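Long-range contact in 2-oxoglutarate-dependent dioxygenase tropC (Talaromyces stipitatus, PDB 6XJJ), which acts as an iron- and 2-oxoglutarate-dependent dioxygenase in the fungal biosynthesis of tropolones: residues 250-255 with 311-316. Residues are numbered along the deposited sequence; the frame is centred on the assembly and turned at random.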
# COMPACT_ATOMS: atom_id res chain seq x y z
N SER A 250 -2.09 0.22 4.37
CA SER A 250 -1.33 0.10 3.13
C SER A 250 -0.46 -1.14 3.22
O SER A 250 0.08 -1.45 4.29
CB SER A 250 -0.46 1.34 2.87
OG SER A 250 -1.24 2.52 2.78
N ILE A 251 -0.33 -1.84 2.10
CA ILE A 251 0.43 -3.09 2.03
C ILE A 251 1.39 -2.97 0.86
O ILE A 251 0.95 -2.83 -0.29
CB ILE A 251 -0.47 -4.32 1.84
CG1 ILE A 251 -1.59 -4.34 2.88
CG2 ILE A 251 0.39 -5.57 1.99
CD1 ILE A 251 -2.63 -5.41 2.64
N LEU A 252 2.69 -3.04 1.14
CA LEU A 252 3.72 -2.77 0.15
C LEU A 252 4.52 -4.03 -0.11
O LEU A 252 4.83 -4.78 0.82
CB LEU A 252 4.66 -1.66 0.64
CG LEU A 252 5.82 -1.18 -0.23
CD1 LEU A 252 5.33 -0.33 -1.39
CD2 LEU A 252 6.85 -0.43 0.62
N LEU A 253 4.85 -4.27 -1.37
CA LEU A 253 5.73 -5.35 -1.78
C LEU A 253 7.01 -4.75 -2.33
O LEU A 253 6.99 -4.11 -3.39
CB LEU A 253 5.07 -6.25 -2.82
CG LEU A 253 5.93 -7.35 -3.44
CD1 LEU A 253 6.37 -8.36 -2.39
CD2 LEU A 253 5.19 -8.04 -4.58
N GLN A 254 8.13 -4.95 -1.63
CA GLN A 254 9.39 -4.43 -2.11
C GLN A 254 10.10 -5.52 -2.91
O GLN A 254 9.68 -6.67 -2.95
CB GLN A 254 10.28 -3.97 -0.96
CG GLN A 254 9.60 -3.17 0.09
CD GLN A 254 10.61 -2.60 1.02
OE1 GLN A 254 11.80 -2.61 0.72
NE2 GLN A 254 10.19 -2.35 2.25
N GLN A 255 11.21 -5.14 -3.52
CA GLN A 255 11.93 -6.02 -4.42
C GLN A 255 13.22 -6.48 -3.74
O GLN A 255 13.95 -5.66 -3.18
CB GLN A 255 12.24 -5.30 -5.73
CG GLN A 255 12.42 -6.21 -6.93
CD GLN A 255 12.64 -5.42 -8.20
OE1 GLN A 255 12.71 -4.19 -8.17
NE2 GLN A 255 12.69 -6.12 -9.32
N ARG A 311 14.54 0.01 -8.85
CA ARG A 311 13.62 -0.39 -7.79
C ARG A 311 12.19 -0.41 -8.32
O ARG A 311 11.73 0.56 -8.93
CB ARG A 311 13.73 0.54 -6.57
CG ARG A 311 12.72 0.27 -5.45
CD ARG A 311 12.95 1.19 -4.25
NE ARG A 311 11.80 1.25 -3.34
CZ ARG A 311 11.54 0.40 -2.35
NH1 ARG A 311 12.34 -0.63 -2.10
NH2 ARG A 311 10.45 0.59 -1.61
N TYR A 312 11.51 -1.52 -8.07
CA TYR A 312 10.08 -1.68 -8.27
C TYR A 312 9.42 -1.92 -6.92
O TYR A 312 10.04 -2.41 -5.97
CB TYR A 312 9.80 -2.85 -9.20
CG TYR A 312 10.29 -2.64 -10.61
CD1 TYR A 312 9.80 -1.60 -11.39
CD2 TYR A 312 11.30 -3.43 -11.14
CE1 TYR A 312 10.26 -1.40 -12.68
CE2 TYR A 312 11.77 -3.22 -12.42
CZ TYR A 312 11.25 -2.21 -13.18
OH TYR A 312 11.72 -2.00 -14.46
N SER A 313 8.15 -1.55 -6.83
CA SER A 313 7.35 -1.90 -5.67
C SER A 313 5.88 -1.85 -6.06
O SER A 313 5.49 -1.19 -7.03
CB SER A 313 7.65 -0.98 -4.49
OG SER A 313 7.34 0.37 -4.79
N VAL A 314 5.06 -2.59 -5.31
CA VAL A 314 3.62 -2.62 -5.51
C VAL A 314 2.97 -2.19 -4.21
O VAL A 314 3.16 -2.83 -3.17
CB VAL A 314 3.12 -4.00 -5.96
CG1 VAL A 314 1.60 -4.00 -6.07
CG2 VAL A 314 3.74 -4.37 -7.29
N ALA A 315 2.20 -1.12 -4.27
CA ALA A 315 1.58 -0.52 -3.09
C ALA A 315 0.08 -0.66 -3.26
O ALA A 315 -0.48 -0.21 -4.27
CB ALA A 315 1.98 0.94 -2.94
N PHE A 316 -0.57 -1.30 -2.30
CA PHE A 316 -2.02 -1.40 -2.29
C PHE A 316 -2.53 -0.76 -1.01
O PHE A 316 -1.89 -0.84 0.04
CB PHE A 316 -2.43 -2.90 -2.56
CG PHE A 316 -3.83 -3.33 -2.12
CD1 PHE A 316 -4.57 -2.73 -1.12
CD2 PHE A 316 -4.55 -4.10 -3.03
CE1 PHE A 316 -5.87 -3.13 -0.84
CE2 PHE A 316 -5.86 -4.46 -2.78
CZ PHE A 316 -6.52 -3.96 -1.69
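Gln255 runs alongside Tyr312 and extends the pairing of two antiparallel strands with its side-chain amide, just beyond their last backbone bonds. Its CB lies 3.6 Å from Tyr312 O; CG points roughly anti to the backbone N (chi1 -155°), and the extended chain carries CD alongside the ring, 3.8 Å from Tyr312 CD2. At the tip, OE1 accepts the backbone N-H of Tyr312 (OE1 to N 2.9 Å), the donor lying 27° out of the amide carbonyl plane, while NE2 sits at the ring edge. Glutamine suits the place, being long enough to supply an acceptor where the main chains have moved apart. The strands belong to the double-stranded beta-helix (jelly-roll) core of 2-oxoglutarate dioxygenases. Here Ile251 pairs with Phe316 and Leu253 with Val314, each pair through two backbone hydrogen bonds; these bulky apolar side chains fill one sheet face, where helix 171-204 packs on Ile251, Leu253 and Phe316. On the other face Leu252 CD1 touches the small Ala315 CB at 3.9 Å. Ser250, short and hydroxyl-bearing, hydrogen-bonds through OG to OD2 of the iron ligand Asp245. Arg311, the predicted 2-oxoglutarate-binding arginine, is extended as far as NE, its guanidinium reaching back beside Gln254.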